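Local coordinates for protein Dot/Icm T4SS effector (Legionella pneumophila, PDB 6VVE) that is a secreted effector kinase activated by host inositol hexakisphosphate, which it binds together with ADP, at residues I5-T15 / K27-V38. Sequence-based numbering, arbitrary orientation.
Sequences INKIVNGTDLT and KIYRYNNEVYAV. With IHP (inositol hexakisphosphate), chain B.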
ATOM      1  N   ILE A   5      24.340  -7.298  -3.250  1.00 31.06           N
ATOM      2  CA  ILE A   5      24.182  -6.215  -4.222  1.00 29.90           C
ATOM      3  C   ILE A   5      25.124  -6.419  -5.404  1.00 28.53           C
ATOM      4  O   ILE A   5      24.710  -6.385  -6.569  1.00 25.31           O
ATOM      5  CB  ILE A   5      24.400  -4.851  -3.541  1.00 33.33           C
ATOM      6  CG1 ILE A   5      24.220  -3.703  -4.537  1.00 35.84           C
ATOM      7  CG2 ILE A   5      25.789  -4.764  -2.918  1.00 39.98           C
ATOM      8  CD1 ILE A   5      22.791  -3.420  -4.908  1.00 35.22           C
ATOM      9  N   ASN A   6      26.408  -6.641  -5.123  1.00 37.82           N
ATOM     10  CA  ASN A   6      27.376  -6.813  -6.197  1.00 36.57           C
ATOM     11  C   ASN A   6      27.132  -8.088  -6.992  1.00 36.09           C
ATOM     12  O   ASN A   6      27.542  -8.167  -8.156  1.00 34.20           O
ATOM     13  CB  ASN A   6      28.790  -6.800  -5.626  1.00 40.23           C
ATOM     14  CG  ASN A   6      29.111  -5.501  -4.910  1.00 44.55           C
ATOM     15  OD1 ASN A   6      29.096  -5.432  -3.679  1.00 47.38           O
ATOM     16  ND2 ASN A   6      29.388  -4.454  -5.681  1.00 46.32           N
ATOM     17  N   LYS A   7      26.469  -9.080  -6.396  1.00 35.65           N
ATOM     18  CA  LYS A   7      26.110 -10.281  -7.136  1.00 34.34           C
ATOM     19  C   LYS A   7      24.831 -10.082  -7.941  1.00 34.21           C
ATOM     20  O   LYS A   7      24.694 -10.646  -9.033  1.00 28.59           O
ATOM     21  CB  LYS A   7      25.939 -11.457  -6.177  1.00 40.58           C
ATOM     22  CG  LYS A   7      27.182 -11.780  -5.362  1.00 48.87           C
ATOM     23  CD  LYS A   7      26.967 -13.016  -4.494  1.00 55.04           C
ATOM     24  CE  LYS A   7      28.255 -13.441  -3.800  1.00 60.57           C
ATOM     25  NZ  LYS A   7      29.326 -13.818  -4.775  1.00 62.40           N
ATOM     26  N   ILE A   8      23.892  -9.290  -7.418  1.00 31.68           N
ATOM     27  CA  ILE A   8      22.638  -9.056  -8.122  1.00 28.94           C
ATOM     28  C   ILE A   8      22.882  -8.294  -9.416  1.00 27.11           C
ATOM     29  O   ILE A   8      22.286  -8.614 -10.457  1.00 25.71           O
ATOM     30  CB  ILE A   8      21.650  -8.308  -7.207  1.00 27.48           C
ATOM     31  CG1 ILE A   8      21.209  -9.220  -6.052  1.00 24.51           C
ATOM     32  CG2 ILE A   8      20.461  -7.811  -8.009  1.00 21.36           C
ATOM     33  CD1 ILE A   8      20.535  -8.476  -4.903  1.00 24.06           C
ATOM     34  N   VAL A   9      23.753  -7.276  -9.377  1.00 23.18           N
ATOM     35  CA  VAL A   9      24.032  -6.496 -10.573  1.00 22.98           C
ATOM     36  C   VAL A   9      24.736  -7.328 -11.639  1.00 25.55           C
ATOM     37  O   VAL A   9      24.811  -6.908 -12.802  1.00 24.79           O
ATOM     38  CB  VAL A   9      24.873  -5.254 -10.223  1.00 26.95           C
ATOM     39  CG1 VAL A   9      24.081  -4.316  -9.329  1.00 24.41           C
ATOM     40  CG2 VAL A   9      26.174  -5.662  -9.565  1.00 28.52           C
ATOM     41  N   ASN A  10      25.266  -8.492 -11.275  1.00 32.81           N
ATOM     42  CA  ASN A  10      25.838  -9.417 -12.243  1.00 38.29           C
ATOM     43  C   ASN A  10      24.797 -10.346 -12.853  1.00 36.65           C
ATOM     44  O   ASN A  10      25.139 -11.153 -13.726  1.00 35.44           O
ATOM     45  CB  ASN A  10      26.944 -10.250 -11.591  1.00 48.49           C
ATOM     46  CG  ASN A  10      28.226  -9.468 -11.409  1.00 52.04           C
ATOM     47  OD1 ASN A  10      28.486  -8.504 -12.133  1.00 46.93           O
ATOM     48  ND2 ASN A  10      29.044  -9.883 -10.443  1.00 58.83           N
ATOM     49  N   GLY A  11      23.541 -10.252 -12.419  1.00 28.07           N
ATOM     50  CA  GLY A  11      22.485 -11.060 -12.994  1.00 26.49           C
ATOM     51  C   GLY A  11      22.086 -10.591 -14.375  1.00 26.52           C
ATOM     52  O   GLY A  11      22.873  -9.930 -15.055  1.00 25.15           O
ATOM     53  N   THR A  12      20.867 -10.920 -14.795  1.00 30.17           N
ATOM     54  CA  THR A  12      20.372 -10.561 -16.120  1.00 30.21           C
ATOM     55  C   THR A  12      19.667  -9.211 -16.037  1.00 27.73           C
ATOM     56  O   THR A  12      18.722  -9.038 -15.255  1.00 25.11           O
ATOM     57  CB  THR A  12      19.421 -11.629 -16.661  1.00 30.06           C
ATOM     58  OG1 THR A  12      20.040 -12.917 -16.572  1.00 30.79           O
ATOM     59  CG2 THR A  12      19.065 -11.340 -18.111  1.00 29.27           C
ATOM     60  N   ASP A  13      20.102  -8.266 -16.864  1.00 21.42           N
ATOM     61  CA  ASP A  13      19.553  -6.912 -16.860  1.00 28.52           C
ATOM     62  C   ASP A  13      18.235  -6.905 -17.626  1.00 26.12           C
ATOM     63  O   ASP A  13      18.219  -7.079 -18.849  1.00 24.91           O
ATOM     64  CB  ASP A  13      20.558  -5.942 -17.475  1.00 27.06           C
ATOM     65  CG  ASP A  13      20.141  -4.497 -17.341  1.00 23.57           C
ATOM     66  OD1 ASP A  13      18.940  -4.231 -17.103  1.00 21.24           O
ATOM     67  OD2 ASP A  13      21.017  -3.616 -17.492  1.00 23.20           O
ATOM     68  N   LEU A  14      17.131  -6.692 -16.907  1.00 23.97           N
ATOM     69  CA  LEU A  14      15.805  -6.608 -17.504  1.00 23.58           C
ATOM     70  C   LEU A  14      15.311  -5.168 -17.633  1.00 20.65           C
ATOM     71  O   LEU A  14      14.148  -4.948 -17.999  1.00 16.68           O
ATOM     72  CB  LEU A  14      14.800  -7.413 -16.674  1.00 25.97           C
ATOM     73  CG  LEU A  14      15.198  -8.825 -16.248  1.00 30.34           C
ATOM     74  CD1 LEU A  14      14.076  -9.452 -15.426  1.00 30.55           C
ATOM     75  CD2 LEU A  14      15.535  -9.700 -17.440  1.00 32.35           C
ATOM     76  N   THR A  15      16.161  -4.191 -17.332  1.00 20.49           N
ATOM     77  CA  THR A  15      15.711  -2.806 -17.265  1.00 19.38           C
ATOM     78  C   THR A  15      14.963  -2.348 -18.512  1.00 19.00           C
ATOM     79  O   THR A  15      13.922  -1.687 -18.360  1.00 16.11           O
ATOM     80  CB  THR A  15      16.919  -1.887 -16.995  1.00 19.61           C
ATOM     81  OG1 THR A  15      17.650  -2.361 -15.852  1.00 16.10           O
ATOM     82  CG2 THR A  15      16.472  -0.461 -16.748  1.00 17.92           C
ATOM     83  N   LYS A  27      17.877   0.062 -11.915  1.00 15.90           N
ATOM     84  CA  LYS A  27      18.044  -1.052 -12.836  1.00 17.14           C
ATOM     85  C   LYS A  27      17.251  -2.238 -12.307  1.00 14.53           C
ATOM     86  O   LYS A  27      17.074  -2.386 -11.092  1.00 14.43           O
ATOM     87  CB  LYS A  27      19.513  -1.449 -13.003  1.00 20.34           C
ATOM     88  CG  LYS A  27      20.394  -0.382 -13.635  1.00 26.47           C
ATOM     89  CD  LYS A  27      20.133  -0.248 -15.132  1.00 31.82           C
ATOM     90  CE  LYS A  27      21.030   0.823 -15.746  1.00 37.36           C
ATOM     91  NZ  LYS A  27      20.777   1.012 -17.203  1.00 39.66           N
ATOM     92  N   ILE A  28      16.804  -3.096 -13.223  1.00 15.71           N
ATOM     93  CA  ILE A  28      16.074  -4.311 -12.886  1.00 14.62           C
ATOM     94  C   ILE A  28      16.937  -5.506 -13.269  1.00 15.82           C
ATOM     95  O   ILE A  28      17.405  -5.599 -14.416  1.00 16.72           O
ATOM     96  CB  ILE A  28      14.714  -4.379 -13.602  1.00 16.14           C
ATOM     97  CG1 ILE A  28      13.889  -3.125 -13.318  1.00 15.16           C
ATOM     98  CG2 ILE A  28      13.962  -5.632 -13.177  1.00 16.83           C
ATOM     99  CD1 ILE A  28      13.547  -2.920 -11.863  1.00 15.71           C
ATOM    100  N   TYR A  29      17.146  -6.418 -12.315  1.00 15.23           N
ATOM    101  CA  TYR A  29      17.981  -7.588 -12.529  1.00 16.72           C
ATOM    102  C   TYR A  29      17.250  -8.842 -12.072  1.00 16.96           C
ATOM    103  O   TYR A  29      16.571  -8.834 -11.038  1.00 16.23           O
ATOM    104  CB  TYR A  29      19.311  -7.493 -11.765  1.00 17.70           C
ATOM    105  CG  TYR A  29      20.183  -6.325 -12.149  1.00 23.91           C
ATOM    106  CD1 TYR A  29      20.951  -6.363 -13.307  1.00 19.09           C
ATOM    107  CD2 TYR A  29      20.254  -5.191 -11.350  1.00 23.45           C
ATOM    108  CE1 TYR A  29      21.766  -5.297 -13.659  1.00 29.18           C
ATOM    109  CE2 TYR A  29      21.063  -4.126 -11.692  1.00 25.39           C
ATOM    110  CZ  TYR A  29      21.816  -4.184 -12.849  1.00 26.12           C
ATOM    111  OH  TYR A  29      22.611  -3.117 -13.191  1.00 26.65           O
ATOM    112  N   ARG A  30      17.409  -9.919 -12.842  1.00 18.27           N
ATOM    113  CA  ARG A  30      17.008 -11.256 -12.426  1.00 19.20           C
ATOM    114  C   ARG A  30      18.247 -11.981 -11.919  1.00 21.03           C
ATOM    115  O   ARG A  30      19.210 -12.174 -12.671  1.00 22.40           O
ATOM    116  CB  ARG A  30      16.358 -12.026 -13.574  1.00 30.23           C
ATOM    117  CG  ARG A  30      15.692 -13.329 -13.127  1.00 32.38           C
ATOM    118  CD  ARG A  30      15.023 -14.078 -14.292  1.00 34.31           C
ATOM    119  NE  ARG A  30      15.778 -13.966 -15.534  1.00 34.51           N
ATOM    120  CZ  ARG A  30      15.326 -13.393 -16.648  1.00 31.97           C
ATOM    121  NH1 ARG A  30      14.103 -12.895 -16.707  1.00 24.97           N
ATOM    122  NH2 ARG A  30      16.103 -13.338 -17.717  1.00 37.47           N
ATOM    123  N   TYR A  31      18.229 -12.376 -10.647  1.00 21.33           N
ATOM    124  CA  TYR A  31      19.364 -13.046 -10.024  1.00 25.03           C
ATOM    125  C   TYR A  31      18.860 -14.214  -9.192  1.00 25.75           C
ATOM    126  O   TYR A  31      18.141 -14.015  -8.211  1.00 23.62           O
ATOM    127  CB  TYR A  31      20.169 -12.068  -9.156  1.00 29.43           C
ATOM    128  CG  TYR A  31      21.173 -12.739  -8.241  1.00 36.84           C
ATOM    129  CD1 TYR A  31      22.344 -13.292  -8.747  1.00 40.73           C
ATOM    130  CD2 TYR A  31      20.953 -12.815  -6.872  1.00 38.18           C
ATOM    131  CE1 TYR A  31      23.264 -13.904  -7.914  1.00 43.12           C
ATOM    132  CE2 TYR A  31      21.866 -13.422  -6.032  1.00 41.03           C
ATOM    133  CZ  TYR A  31      23.020 -13.965  -6.559  1.00 44.49           C
ATOM    134  OH  TYR A  31      23.931 -14.572  -5.727  1.00 49.26           O
ATOM    135  N   ASN A  32      19.247 -15.423  -9.581  1.00 38.59           N
ATOM    136  CA  ASN A  32      18.861 -16.646  -8.880  1.00 42.80           C
ATOM    137  C   ASN A  32      17.351 -16.695  -8.649  1.00 40.67           C
ATOM    138  O   ASN A  32      16.864 -16.751  -7.520  1.00 41.89           O
ATOM    139  CB  ASN A  32      19.623 -16.780  -7.557  1.00 48.34           C
ATOM    140  CG  ASN A  32      21.085 -17.134  -7.762  1.00 54.07           C
ATOM    141  OD1 ASN A  32      21.469 -17.667  -8.807  1.00 55.35           O
ATOM    142  ND2 ASN A  32      21.911 -16.845  -6.759  1.00 57.49           N
ATOM    143  N   ASN A  33      16.615 -16.670  -9.759  1.00 30.66           N
ATOM    144  CA  ASN A  33      15.162 -16.828  -9.747  1.00 32.64           C
ATOM    145  C   ASN A  33      14.476 -15.769  -8.891  1.00 28.42           C
ATOM    146  O   ASN A  33      13.454 -16.038  -8.258  1.00 28.38           O
ATOM    147  CB  ASN A  33      14.759 -18.225  -9.262  1.00 36.99           C
ATOM    148  CG  ASN A  33      15.366 -19.332 -10.104  1.00 40.09           C
ATOM    149  OD1 ASN A  33      14.950 -19.557 -11.240  1.00 40.38           O
ATOM    150  ND2 ASN A  33      16.350 -20.027  -9.549  1.00 41.45           N
ATOM    151  N   GLU A  34      15.035 -14.562  -8.862  1.00 30.30           N
ATOM    152  CA  GLU A  34      14.452 -13.445  -8.131  1.00 26.27           C
ATOM    153  C   GLU A  34      14.700 -12.172  -8.924  1.00 21.82           C
ATOM    154  O   GLU A  34      15.828 -11.917  -9.354  1.00 21.40           O
ATOM    155  CB  GLU A  34      15.053 -13.314  -6.726  1.00 33.11           C
ATOM    156  CG  GLU A  34      14.900 -14.555  -5.852  1.00 41.47           C
ATOM    157  CD  GLU A  34      13.451 -14.846  -5.505  1.00 44.81           C
ATOM    158  OE1 GLU A  34      12.590 -13.963  -5.738  1.00 42.47           O
ATOM    159  OE2 GLU A  34      13.178 -15.964  -5.005  1.00 46.96           O
ATOM    160  N   VAL A  35      13.654 -11.377  -9.115  1.00 21.07           N
ATOM    161  CA  VAL A  35      13.742 -10.115  -9.844  1.00 17.66           C
ATOM    162  C   VAL A  35      13.859  -8.985  -8.829  1.00 15.94           C
ATOM    163  O   VAL A  35      12.972  -8.806  -7.983  1.00 17.04           O
ATOM    164  CB  VAL A  35      12.527  -9.914 -10.761  1.00 15.89           C
ATOM    165  CG1 VAL A  35      12.513  -8.504 -11.332  1.00 14.83           C
ATOM    166  CG2 VAL A  35      12.535 -10.942 -11.883  1.00 17.07           C
ATOM    167  N   TYR A  36      14.955  -8.237  -8.910  1.00 15.59           N
ATOM    168  CA  TYR A  36      15.261  -7.154  -7.994  1.00 14.91           C
ATOM    169  C   TYR A  36      15.235  -5.812  -8.718  1.00 15.81           C
ATOM    170  O   TYR A  36      15.455  -5.725  -9.935  1.00 18.11           O
ATOM    171  CB  TYR A  36      16.645  -7.326  -7.358  1.00 19.06           C
ATOM    172  CG  TYR A  36      16.854  -8.598  -6.575  1.00 26.23           C
ATOM    173  CD1 TYR A  36      17.263  -9.766  -7.207  1.00 25.72           C
ATOM    174  CD2 TYR A  36      16.669  -8.627  -5.199  1.00 27.48           C
ATOM    175  CE1 TYR A  36      17.459 -10.922  -6.496  1.00 28.55           C
ATOM    176  CE2 TYR A  36      16.866  -9.788  -4.478  1.00 28.83           C
ATOM    177  CZ  TYR A  36      17.258 -10.929  -5.127  1.00 28.53           C
ATOM    178  OH  TYR A  36      17.459 -12.090  -4.415  1.00 30.54           O
ATOM    179  N   ALA A  37      14.980  -4.756  -7.945  1.00 14.05           N
ATOM    180  CA  ALA A  37      15.193  -3.380  -8.382  1.00 16.71           C
ATOM    181  C   ALA A  37      16.358  -2.806  -7.589  1.00 17.17           C
ATOM    182  O   ALA A  37      16.353  -2.856  -6.353  1.00 19.10           O
ATOM    183  CB  ALA A  37      13.934  -2.539  -8.186  1.00 17.81           C
ATOM    184  N   VAL A  38      17.359  -2.279  -8.295  1.00 16.98           N
ATOM    185  CA  VAL A  38      18.577  -1.758  -7.687  1.00 15.18           C
ATOM    186  C   VAL A  38      18.655  -0.262  -7.950  1.00 16.48           C
ATOM    187  O   VAL A  38      18.509   0.178  -9.097  1.00 14.87           O
ATOM    188  CB  VAL A  38      19.829  -2.464  -8.242  1.00 17.02           C
ATOM    189  CG1 VAL A  38      21.097  -1.832  -7.672  1.00 18.85           C
ATOM    190  CG2 VAL A  38      19.790  -3.952  -7.931  1.00 18.93           C
TER
HETATM  191  C1  IHP B 401       9.331 -15.140 -17.508  1.00 24.64           C
HETATM  192  C2  IHP B 401       9.665 -15.876 -18.816  1.00 28.61           C
HETATM  193  C3  IHP B 401       9.685 -14.916 -20.008  1.00 26.08           C
HETATM  194  C4  IHP B 401      10.671 -13.766 -19.765  1.00 28.12           C
HETATM  195  C5  IHP B 401      10.249 -12.970 -18.514  1.00 22.97           C
HETATM  196  C6  IHP B 401      10.155 -13.865 -17.280  1.00 22.55           C
HETATM  197  O11 IHP B 401       9.594 -16.007 -16.420  1.00 23.18           O
HETATM  198  P1  IHP B 401       8.333 -16.637 -15.593  1.00 24.16           P
HETATM  199  O21 IHP B 401       8.611 -16.550 -14.113  1.00 21.42           O
HETATM  200  O31 IHP B 401       7.066 -15.891 -15.936  1.00 21.95           O
HETATM  201  O41 IHP B 401       8.165 -18.103 -15.987  1.00 24.01           O
HETATM  202  O12 IHP B 401       8.678 -16.858 -19.017  1.00 37.79           O
HETATM  203  P2  IHP B 401       9.152 -18.413 -19.309  1.00 43.36           P
HETATM  204  O22 IHP B 401      10.639 -18.541 -19.101  1.00 46.93           O
HETATM  205  O32 IHP B 401       8.433 -19.327 -18.357  1.00 47.26           O
HETATM  206  O42 IHP B 401       8.806 -18.767 -20.731  1.00 46.54           O
HETATM  207  O13 IHP B 401       8.403 -14.374 -20.147  1.00 25.84           O
HETATM  208  P3  IHP B 401       7.705 -14.261 -21.629  1.00 24.91           P
HETATM  209  O23 IHP B 401       8.499 -15.075 -22.637  1.00 24.95           O
HETATM  210  O33 IHP B 401       6.283 -14.800 -21.535  1.00 23.35           O
HETATM  211  O43 IHP B 401       7.654 -12.815 -22.072  1.00 26.03           O
HETATM  212  O14 IHP B 401      10.689 -12.918 -20.871  1.00 37.42           O
HETATM  213  P4  IHP B 401      12.163 -12.512 -21.487  1.00 44.96           P
HETATM  214  O24 IHP B 401      12.880 -13.746 -21.967  1.00 48.19           O
HETATM  215  O34 IHP B 401      12.993 -11.870 -20.389  1.00 49.68           O
HETATM  216  O44 IHP B 401      11.987 -11.549 -22.636  1.00 48.14           O
HETATM  217  O15 IHP B 401      11.191 -11.971 -18.267  1.00 23.75           O
HETATM  218  P5  IHP B 401      10.760 -10.405 -18.474  1.00 24.01           P
HETATM  219  O25 IHP B 401      11.960  -9.614 -18.955  1.00 21.69           O
HETATM  220  O35 IHP B 401       9.655 -10.294 -19.491  1.00 21.55           O
HETATM  221  O45 IHP B 401      10.278  -9.856 -17.149  1.00 22.94           O
HETATM  222  O16 IHP B 401       9.535 -13.137 -16.239  1.00 24.86           O
HETATM  223  P6  IHP B 401      10.425 -12.691 -14.926  1.00 24.64           P
HETATM  224  O26 IHP B 401       9.697 -13.083 -13.658  1.00 23.73           O
HETATM  225  O36 IHP B 401      11.773 -13.368 -14.964  1.00 21.17           O
HETATM  226  O46 IHP B 401      10.616 -11.188 -14.970  1.00 23.47           O
HETATM  227  O   HOH W   1      18.413 -14.965 -16.582  1.00 30.00           O
HETATM  228  O   HOH W   2      23.192  -2.968 -15.589  1.00 29.33           O
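Val-9 sets its CA over the centre of the Tyr-29 ring (CH-pi, 3.8 Å from CA to the centroid), and Ile-8 does the same to Tyr-36 with CD1. The Tyr-31 ring takes the backbone of Lys-7 and Ile-8 over one face and Asn-32 ND2 over the other, while Tyr-36 CE1 lies at its edge. The helix and turn thus pack on the face of a four-stranded antiparallel sheet that carries Tyr-29 and Tyr-36; 12-13 is an outermost strand. A type I turn from Ile-8 to Gly-11 leads into that strand, and Thr-12 and Arg-30 form a hydrogen-bonded pair (Arg-30 N to Thr-12 O 2.9 Å). Leu-14 CD2 lies over one face of the Arg-30 guanidinium, 3.6 Å from Arg-30 NH1. Arg-30, bent at chi3 (36°), donates from NH1 to O36 of inositol hexakisphosphate at 2.9 Å, and water 1 joins Arg-30 NE to Thr-12 OG1. Leu-14, Arg-30 and Val-35 thus form part of the ligand pocket, with His-17, Tyr-18 and Ser-54. At the strand end, Asp-13 OD1 closes an Asx turn, accepting from Thr-15 N and, on its syn side, from Thr-15 OG1 at 2.6 Å; the same hydroxyl oxygen receives Ile-28 N at 2.9 Å, 167° at the hydrogen.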